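Local coordinates for subtilase cytotoxin, subunit B (Escherichia coli, PDB 3DWA) that forms the glycan-binding pentamer of an AB5 toxin, recognising a non-human sialic acid-bearing glycan on host cells, at the interface of chains A and B. Residues are numbered along the deposited sequence; one frame, centred on the assembly and turned at random. Chains: chain A/B, Subtilase cytotoxin, subunit B.

The interface of chains A and B. Residues chain A 2-3, 98-99, 112; chain B 20, 22-23, 29.
A:Trp2 and B:Tyr29 meet at about a right angle, the pyrrole edge of the indole pointing at the phenol tip. The indole nitrogen A:Trp2 NE1 donates to the phenol oxygen B:Tyr29 OH over 2.9 Å, with 153° at the hydrogen and the oxygen tilted somewhat from the indole plane. CG of A:Trp2 lies anti to the backbone N (chi1 175°), which carries the indole towards chain B, where A:Trp2 CD1 also approaches the carbonyl B:Gln23 O in the ring plane at 3.3 Å. Next to it, A:Thr3 pairs with the backbone of B:Gln23 at the end of strand 14-24. A:Thr3 N donates to B:Gln23 O at 2.9 Å, while the hydroxyl A:Thr3 OG1, turned beside the backbone N, accepts from B:Gln23 N at 2.8 Å. A:Thr3 OG1 in turn donates to A:Val98 O at 2.7 Å; the 3.3 Å approach of A:Thr3 OG1 to B:Gln23 O is a longer alternative for the same hydrogen. The A:Val98 carbonyl, in strand 96-102, probably helps set the rotation of the hydroxyl, together with its bonds to B:Gln23. B:Gly22 CA packs against OG1 without a side chain intervening. Farther along, A:Pro112 CD sits over one face of the B:His20 imidazole, offset toward its rim and 3.9 Å from the centroid, with the two side chains crossing. The patch thus fastens the N-terminal segment of one B subunit to the end of strand 14-24 of its neighbour, helping to close the pentameric ring expected of an AB5 toxin.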
loop_
_atom_site.group_PDB
_atom_site.type_symbol
_atom_site.label_atom_id
_atom_site.label_comp_id
_atom_site.label_asym_id
_atom_site.label_seq_id
_atom_site.Cartn_x
_atom_site.Cartn_y
_atom_site.Cartn_z
ATOM N N TRP A 2 15.078 -20.646 7.743
ATOM C CA TRP A 2 15.540 -19.239 7.713
ATOM C C TRP A 2 16.038 -18.952 6.320
ATOM O O TRP A 2 16.722 -19.786 5.728
ATOM C CB TRP A 2 16.704 -18.963 8.697
ATOM C CG TRP A 2 17.291 -17.518 8.603
ATOM C CD1 TRP A 2 16.594 -16.340 8.350
ATOM C CD2 TRP A 2 18.663 -17.128 8.787
ATOM N NE1 TRP A 2 17.463 -15.271 8.340
ATOM C CE2 TRP A 2 18.728 -15.715 8.623
ATOM C CE3 TRP A 2 19.844 -17.832 9.092
ATOM C CZ2 TRP A 2 19.935 -14.997 8.733
ATOM C CZ3 TRP A 2 21.031 -17.124 9.193
ATOM C CH2 TRP A 2 21.071 -15.719 9.016
ATOM N N THR A 3 15.693 -17.774 5.791
ATOM C CA THR A 3 16.344 -17.272 4.560
ATOM C C THR A 3 17.858 -17.536 4.452
ATOM O O THR A 3 18.323 -17.948 3.411
ATOM C CB THR A 3 16.051 -15.777 4.370
ATOM O OG1 THR A 3 14.640 -15.629 4.355
ATOM C CG2 THR A 3 16.631 -15.237 3.060
ATOM N N VAL A 98 12.514 -16.779 -1.336
ATOM C CA VAL A 98 12.618 -16.777 0.114
ATOM C C VAL A 98 13.281 -15.519 0.726
ATOM O O VAL A 98 13.365 -15.390 1.965
ATOM C CB VAL A 98 13.257 -18.126 0.670
ATOM C CG1 VAL A 98 12.672 -19.298 -0.087
ATOM C CG2 VAL A 98 14.790 -18.161 0.504
ATOM N N GLY A 99 13.744 -14.588 -0.102
ATOM C CA GLY A 99 14.336 -13.353 0.446
ATOM C C GLY A 99 14.830 -12.475 -0.681
ATOM O O GLY A 99 15.007 -12.963 -1.797
ATOM N N PRO A 112 22.287 -12.143 4.808
ATOM C CA PRO A 112 23.012 -13.398 4.994
ATOM C C PRO A 112 23.426 -13.999 3.675
ATOM O O PRO A 112 22.886 -13.638 2.609
ATOM C CB PRO A 112 21.988 -14.307 5.676
ATOM C CG PRO A 112 20.655 -13.754 5.324
ATOM C CD PRO A 112 20.871 -12.264 5.191
ATOM N N HIS B 20 17.047 -5.480 3.360
ATOM C CA HIS B 20 16.952 -6.932 3.155
ATOM C C HIS B 20 15.623 -7.396 3.725
ATOM O O HIS B 20 15.168 -6.871 4.722
ATOM C CB HIS B 20 18.096 -7.671 3.877
ATOM C CG HIS B 20 17.895 -9.156 3.996
ATOM N ND1 HIS B 20 17.600 -9.779 5.195
ATOM C CD2 HIS B 20 17.929 -10.137 3.062
ATOM C CE1 HIS B 20 17.455 -11.076 4.989
ATOM N NE2 HIS B 20 17.648 -11.321 3.703
ATOM N N GLY B 22 13.477 -11.169 4.511
ATOM C CA GLY B 22 13.406 -12.624 4.486
ATOM C C GLY B 22 12.351 -13.169 5.427
ATOM O O GLY B 22 11.368 -12.486 5.742
ATOM N N GLN B 23 12.528 -14.430 5.821
ATOM C CA GLN B 23 11.628 -15.108 6.744
ATOM C C GLN B 23 12.474 -15.984 7.681
ATOM O O GLN B 23 13.479 -16.522 7.270
ATOM C CB GLN B 23 10.669 -15.988 5.962
ATOM C CG GLN B 23 9.643 -16.733 6.785
ATOM C CD GLN B 23 8.658 -17.490 5.901
ATOM O OE1 GLN B 23 8.033 -16.906 5.008
ATOM N NE2 GLN B 23 8.521 -18.789 6.137
ATOM N N TYR B 29 10.504 -10.959 8.164
ATOM C CA TYR B 29 11.272 -9.846 8.787
ATOM C C TYR B 29 11.915 -8.976 7.703
ATOM O O TYR B 29 11.963 -9.371 6.536
ATOM C CB TYR B 29 12.387 -10.359 9.753
ATOM C CG TYR B 29 13.542 -10.997 9.014
ATOM C CD1 TYR B 29 14.634 -10.229 8.539
ATOM C CD2 TYR B 29 13.554 -12.345 8.806
ATOM C CE1 TYR B 29 15.671 -10.825 7.829
ATOM C CE2 TYR B 29 14.572 -12.959 8.121
ATOM C CZ TYR B 29 15.641 -12.191 7.648
ATOM O OH TYR B 29 16.621 -12.827 6.954
#